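Local structure of delta-aminolevulinic acid dehydratase (Toxoplasma gondii ME49, 3OBK) at residues S206-Y219 and A261-V275. The protein catalyses the condensation of two molecules of 5-aminolevulinic acid into porphobilinogen, the pyrrole building block of haem and other tetrapyrroles. Residues are numbered along the deposited sequence; the frame is centred on the assembly and turned at random.
Sequences SILAYSCKYASSFY and ADMLMVKPGLPYLDV. With PBG (3-[5-(aminomethyl)-4-(carboxymethyl)-1H-pyrrol-3-yl]propanoic acid), chain L.
Leu-208 with Met-263 and Lys-213 with Lys-267 are the first and last of five parallel bridges between neighbouring TIM-barrel strands, with a beta bulge between Tyr-210 and Cys-212. Ala-209 N to Met-263 O and Met-265 N to Ala-209 O, both 2.8 Å, fix the pairing before the bulge; there Met-265 O receives two weak bonds, from Ser-211 N and Cys-212 N, and Lys-267 N to Cys-212 O and Tyr-214 N to Lys-267 O resume it one residue out of step. Ile-207 N donates to the anti lone pair of Asp-262 OD2 at 2.9 Å; Asp-262 OD1 forms a salt bridge with Arg-25 of a neighbouring subunit.

On the face shared with both lysines, Met-265, bent at chi2 (85°), lays CG 3.4 Å from Tyr-210 CD2 and SD obliquely to the ring, a Met-aromatic contact. Extended Lys-267 passes with CD 3.3 Å from Tyr-210 CE2. Tyr-214 and Tyr-272 form an offset stack, planes at 21°, joining the loop after 206-213 to the N-cap of helix 273-282.

Lys-213 NZ donates to Ser-183 O and, at 2.8 Å, to porphobilinogen carboxylate O1A; Lys-267 NZ lies 3.1 Å from pyrrole C4A. Lys-213 NZ and Lys-267 NZ are 2.8 Å apart, two donors not hydrogen-bonded together. This is consistent with the family's lysine pair that forms Schiff bases with substrate; here neither is covalently bound to product.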
# COMPACT_ATOMS: atom_id res chain seq x y z
N SER A 206 5.15 1.60 33.73
CA SER A 206 5.29 1.33 32.30
C SER A 206 6.20 0.16 31.99
O SER A 206 6.97 -0.30 32.83
CB SER A 206 5.85 2.56 31.59
OG SER A 206 5.01 3.68 31.80
N ILE A 207 6.09 -0.33 30.76
CA ILE A 207 6.92 -1.41 30.28
C ILE A 207 7.59 -0.93 28.99
O ILE A 207 6.93 -0.68 28.01
CB ILE A 207 6.11 -2.68 30.01
CG1 ILE A 207 5.58 -3.26 31.32
CG2 ILE A 207 6.95 -3.74 29.29
CD1 ILE A 207 4.52 -4.35 31.14
N LEU A 208 8.91 -0.78 29.04
CA LEU A 208 9.71 -0.57 27.83
C LEU A 208 10.17 -1.96 27.34
O LEU A 208 11.07 -2.59 27.92
CB LEU A 208 10.87 0.36 28.14
CG LEU A 208 12.05 0.65 27.18
CD1 LEU A 208 11.71 0.60 25.71
CD2 LEU A 208 12.66 2.01 27.58
N ALA A 209 9.51 -2.45 26.29
CA ALA A 209 9.75 -3.83 25.85
C ALA A 209 10.92 -3.84 24.91
O ALA A 209 10.94 -3.11 23.93
CB ALA A 209 8.49 -4.41 25.17
N TYR A 210 11.93 -4.65 25.21
CA TYR A 210 12.98 -4.92 24.24
C TYR A 210 12.40 -5.96 23.28
O TYR A 210 12.43 -7.12 23.59
CB TYR A 210 14.22 -5.48 24.91
CG TYR A 210 15.05 -4.53 25.70
CD1 TYR A 210 14.67 -4.11 26.94
CD2 TYR A 210 16.28 -4.10 25.23
CE1 TYR A 210 15.48 -3.25 27.70
CE2 TYR A 210 17.09 -3.24 25.97
CZ TYR A 210 16.68 -2.81 27.21
OH TYR A 210 17.51 -1.96 27.96
N SER A 211 11.84 -5.52 22.15
CA SER A 211 11.21 -6.46 21.19
C SER A 211 12.20 -7.10 20.28
O SER A 211 12.16 -8.30 20.09
CB SER A 211 10.21 -5.77 20.28
OG SER A 211 9.27 -5.10 21.04
N CYS A 212 13.06 -6.27 19.70
CA CYS A 212 14.03 -6.73 18.71
C CYS A 212 15.44 -6.54 19.27
O CYS A 212 16.10 -5.56 19.01
CB CYS A 212 13.82 -5.95 17.41
SG CYS A 212 12.07 -5.78 16.96
N LYS A 213 15.85 -7.49 20.10
CA LYS A 213 17.15 -7.48 20.75
C LYS A 213 17.94 -8.63 20.16
O LYS A 213 17.51 -9.77 20.24
CB LYS A 213 17.02 -7.67 22.24
CG LYS A 213 18.36 -7.87 22.90
CD LYS A 213 18.24 -7.81 24.40
CE LYS A 213 19.59 -7.86 25.03
NZ LYS A 213 19.49 -7.67 26.45
N TYR A 214 19.09 -8.32 19.56
CA TYR A 214 19.81 -9.31 18.78
C TYR A 214 20.92 -10.01 19.58
O TYR A 214 21.45 -9.46 20.52
CB TYR A 214 20.34 -8.65 17.50
CG TYR A 214 19.22 -8.37 16.51
CD1 TYR A 214 18.42 -7.25 16.62
CD2 TYR A 214 18.94 -9.27 15.50
CE1 TYR A 214 17.36 -7.02 15.70
CE2 TYR A 214 17.92 -9.05 14.59
CZ TYR A 214 17.13 -7.93 14.70
OH TYR A 214 16.13 -7.74 13.79
N ALA A 215 21.21 -11.25 19.21
CA ALA A 215 22.29 -12.03 19.83
C ALA A 215 23.62 -11.45 19.42
O ALA A 215 24.35 -12.04 18.66
CB ALA A 215 22.20 -13.52 19.42
N SER A 216 23.92 -10.27 19.92
CA SER A 216 25.03 -9.47 19.42
C SER A 216 26.37 -9.74 20.13
O SER A 216 26.43 -10.28 21.26
CB SER A 216 24.70 -7.97 19.57
OG SER A 216 25.68 -7.14 18.96
N SER A 217 27.42 -9.31 19.44
CA SER A 217 28.77 -9.34 19.98
C SER A 217 29.23 -7.94 20.47
O SER A 217 30.36 -7.79 20.93
CB SER A 217 29.72 -9.92 18.92
OG SER A 217 30.09 -8.92 17.97
N PHE A 218 28.36 -6.94 20.40
CA PHE A 218 28.67 -5.61 20.89
C PHE A 218 28.31 -5.35 22.35
O PHE A 218 28.39 -4.19 22.79
CB PHE A 218 27.95 -4.55 20.04
CG PHE A 218 28.50 -4.41 18.67
CD1 PHE A 218 29.64 -3.66 18.46
CD2 PHE A 218 27.87 -5.01 17.60
CE1 PHE A 218 30.15 -3.53 17.19
CE2 PHE A 218 28.37 -4.90 16.36
CZ PHE A 218 29.52 -4.16 16.13
N TYR A 219 27.90 -6.38 23.10
CA TYR A 219 27.54 -6.23 24.51
C TYR A 219 28.69 -6.50 25.47
O TYR A 219 28.50 -6.54 26.69
CB TYR A 219 26.43 -7.22 24.89
CG TYR A 219 25.16 -7.18 24.09
CD1 TYR A 219 24.55 -6.00 23.79
CD2 TYR A 219 24.54 -8.35 23.71
CE1 TYR A 219 23.38 -5.96 23.09
CE2 TYR A 219 23.36 -8.34 23.01
CZ TYR A 219 22.78 -7.14 22.69
OH TYR A 219 21.61 -7.14 21.99
N ALA A 261 2.67 -3.49 25.81
CA ALA A 261 3.85 -2.64 25.98
C ALA A 261 3.49 -1.18 25.66
O ALA A 261 2.60 -0.90 24.85
CB ALA A 261 4.96 -3.08 25.09
N ASP A 262 4.21 -0.29 26.32
CA ASP A 262 4.11 1.15 26.17
C ASP A 262 5.14 1.69 25.16
O ASP A 262 4.91 2.74 24.55
CB ASP A 262 4.36 1.81 27.53
CG ASP A 262 3.35 1.41 28.58
OD1 ASP A 262 2.17 1.81 28.42
OD2 ASP A 262 3.72 0.75 29.57
N MET A 263 6.31 1.03 25.06
CA MET A 263 7.37 1.40 24.10
C MET A 263 8.11 0.17 23.66
O MET A 263 8.18 -0.82 24.40
CB MET A 263 8.37 2.37 24.71
CG MET A 263 7.75 3.66 25.28
SD MET A 263 8.96 4.85 25.92
CE MET A 263 7.85 5.82 26.96
N LEU A 264 8.67 0.24 22.45
CA LEU A 264 9.47 -0.82 21.87
C LEU A 264 10.91 -0.38 21.63
O LEU A 264 11.16 0.70 21.11
CB LEU A 264 8.86 -1.27 20.58
CG LEU A 264 7.40 -1.72 20.70
CD1 LEU A 264 6.85 -1.97 19.29
CD2 LEU A 264 7.21 -2.92 21.62
N MET A 265 11.84 -1.22 22.07
CA MET A 265 13.26 -0.98 22.00
C MET A 265 13.89 -1.90 20.96
O MET A 265 13.56 -3.10 20.90
CB MET A 265 13.86 -1.27 23.37
CG MET A 265 15.41 -1.35 23.45
SD MET A 265 16.24 0.23 23.65
CE MET A 265 15.78 0.68 25.33
N VAL A 266 14.75 -1.34 20.12
CA VAL A 266 15.60 -2.14 19.24
C VAL A 266 17.01 -1.98 19.73
O VAL A 266 17.44 -0.85 20.02
CB VAL A 266 15.59 -1.64 17.78
CG1 VAL A 266 16.65 -2.43 16.91
CG2 VAL A 266 14.19 -1.72 17.22
N LYS A 267 17.72 -3.09 19.80
CA LYS A 267 19.04 -3.11 20.37
C LYS A 267 19.77 -4.25 19.76
O LYS A 267 19.19 -5.33 19.65
CB LYS A 267 18.91 -3.38 21.84
CG LYS A 267 20.20 -3.56 22.64
CD LYS A 267 19.72 -3.75 24.05
CE LYS A 267 20.67 -4.41 24.99
NZ LYS A 267 19.84 -4.93 26.14
N PRO A 268 21.03 -4.05 19.38
CA PRO A 268 21.84 -2.83 19.44
C PRO A 268 21.39 -1.70 18.51
O PRO A 268 20.30 -1.73 18.00
CB PRO A 268 23.25 -3.32 19.07
CG PRO A 268 23.22 -4.79 19.40
CD PRO A 268 21.85 -5.24 19.10
N GLY A 269 22.25 -0.70 18.33
CA GLY A 269 21.83 0.59 17.79
C GLY A 269 22.12 0.83 16.33
O GLY A 269 21.35 0.43 15.47
N LEU A 270 23.25 1.46 16.05
CA LEU A 270 23.61 1.83 14.69
C LEU A 270 23.56 0.64 13.73
O LEU A 270 23.03 0.76 12.63
CB LEU A 270 25.01 2.47 14.64
CG LEU A 270 25.08 3.89 15.15
CD1 LEU A 270 26.50 4.42 14.94
CD2 LEU A 270 24.05 4.78 14.48
N PRO A 271 24.09 -0.51 14.13
CA PRO A 271 23.97 -1.61 13.18
C PRO A 271 22.57 -2.17 13.01
O PRO A 271 22.44 -3.16 12.33
CB PRO A 271 24.91 -2.69 13.74
CG PRO A 271 25.68 -2.05 14.84
CD PRO A 271 24.88 -0.88 15.31
N TYR A 272 21.54 -1.60 13.62
CA TYR A 272 20.17 -2.12 13.46
C TYR A 272 19.15 -1.05 13.04
O TYR A 272 17.94 -1.20 13.22
CB TYR A 272 19.78 -2.89 14.73
CG TYR A 272 20.65 -4.12 14.89
CD1 TYR A 272 20.31 -5.31 14.28
CD2 TYR A 272 21.86 -4.06 15.59
CE1 TYR A 272 21.12 -6.45 14.40
CE2 TYR A 272 22.70 -5.19 15.70
CZ TYR A 272 22.32 -6.38 15.09
OH TYR A 272 23.14 -7.49 15.16
N LEU A 273 19.66 0.04 12.45
CA LEU A 273 18.81 1.17 12.08
C LEU A 273 17.76 0.74 11.08
O LEU A 273 16.68 1.26 11.06
CB LEU A 273 19.62 2.37 11.57
CG LEU A 273 20.63 3.10 12.52
CD1 LEU A 273 21.31 4.30 11.83
CD2 LEU A 273 19.98 3.51 13.84
N ASP A 274 18.07 -0.27 10.27
CA ASP A 274 17.06 -0.83 9.35
C ASP A 274 15.88 -1.45 10.09
O ASP A 274 14.74 -1.32 9.65
CB ASP A 274 17.64 -1.87 8.37
CG ASP A 274 18.25 -3.03 9.07
OD1 ASP A 274 19.06 -2.76 9.99
OD2 ASP A 274 17.95 -4.21 8.73
N VAL A 275 16.15 -2.15 11.18
CA VAL A 275 15.09 -2.77 11.94
C VAL A 275 14.30 -1.69 12.67
O VAL A 275 13.08 -1.73 12.73
CB VAL A 275 15.67 -3.78 12.93
CG1 VAL A 275 14.55 -4.41 13.81
CG2 VAL A 275 16.43 -4.83 12.17
CHA PBG L . 20.93 -7.88 30.15
C1A PBG L . 21.43 -6.67 29.42
C2A PBG L . 22.49 -6.62 28.52
C3A PBG L . 22.58 -5.31 28.10
C4A PBG L . 21.52 -4.63 28.67
NA PBG L . 20.86 -5.46 29.48
C5A PBG L . 23.50 -7.70 28.20
C6A PBG L . 23.01 -8.86 27.44
O1A PBG L . 21.77 -9.05 27.44
O2A PBG L . 23.82 -9.65 26.91
C7A PBG L . 23.62 -4.76 27.20
C8A PBG L . 23.72 -3.29 27.11
C9A PBG L . 24.91 -2.71 26.47
O3A PBG L . 25.20 -1.55 26.76
O4A PBG L . 25.79 -3.39 25.92
N1 PBG L . 19.63 -8.37 29.83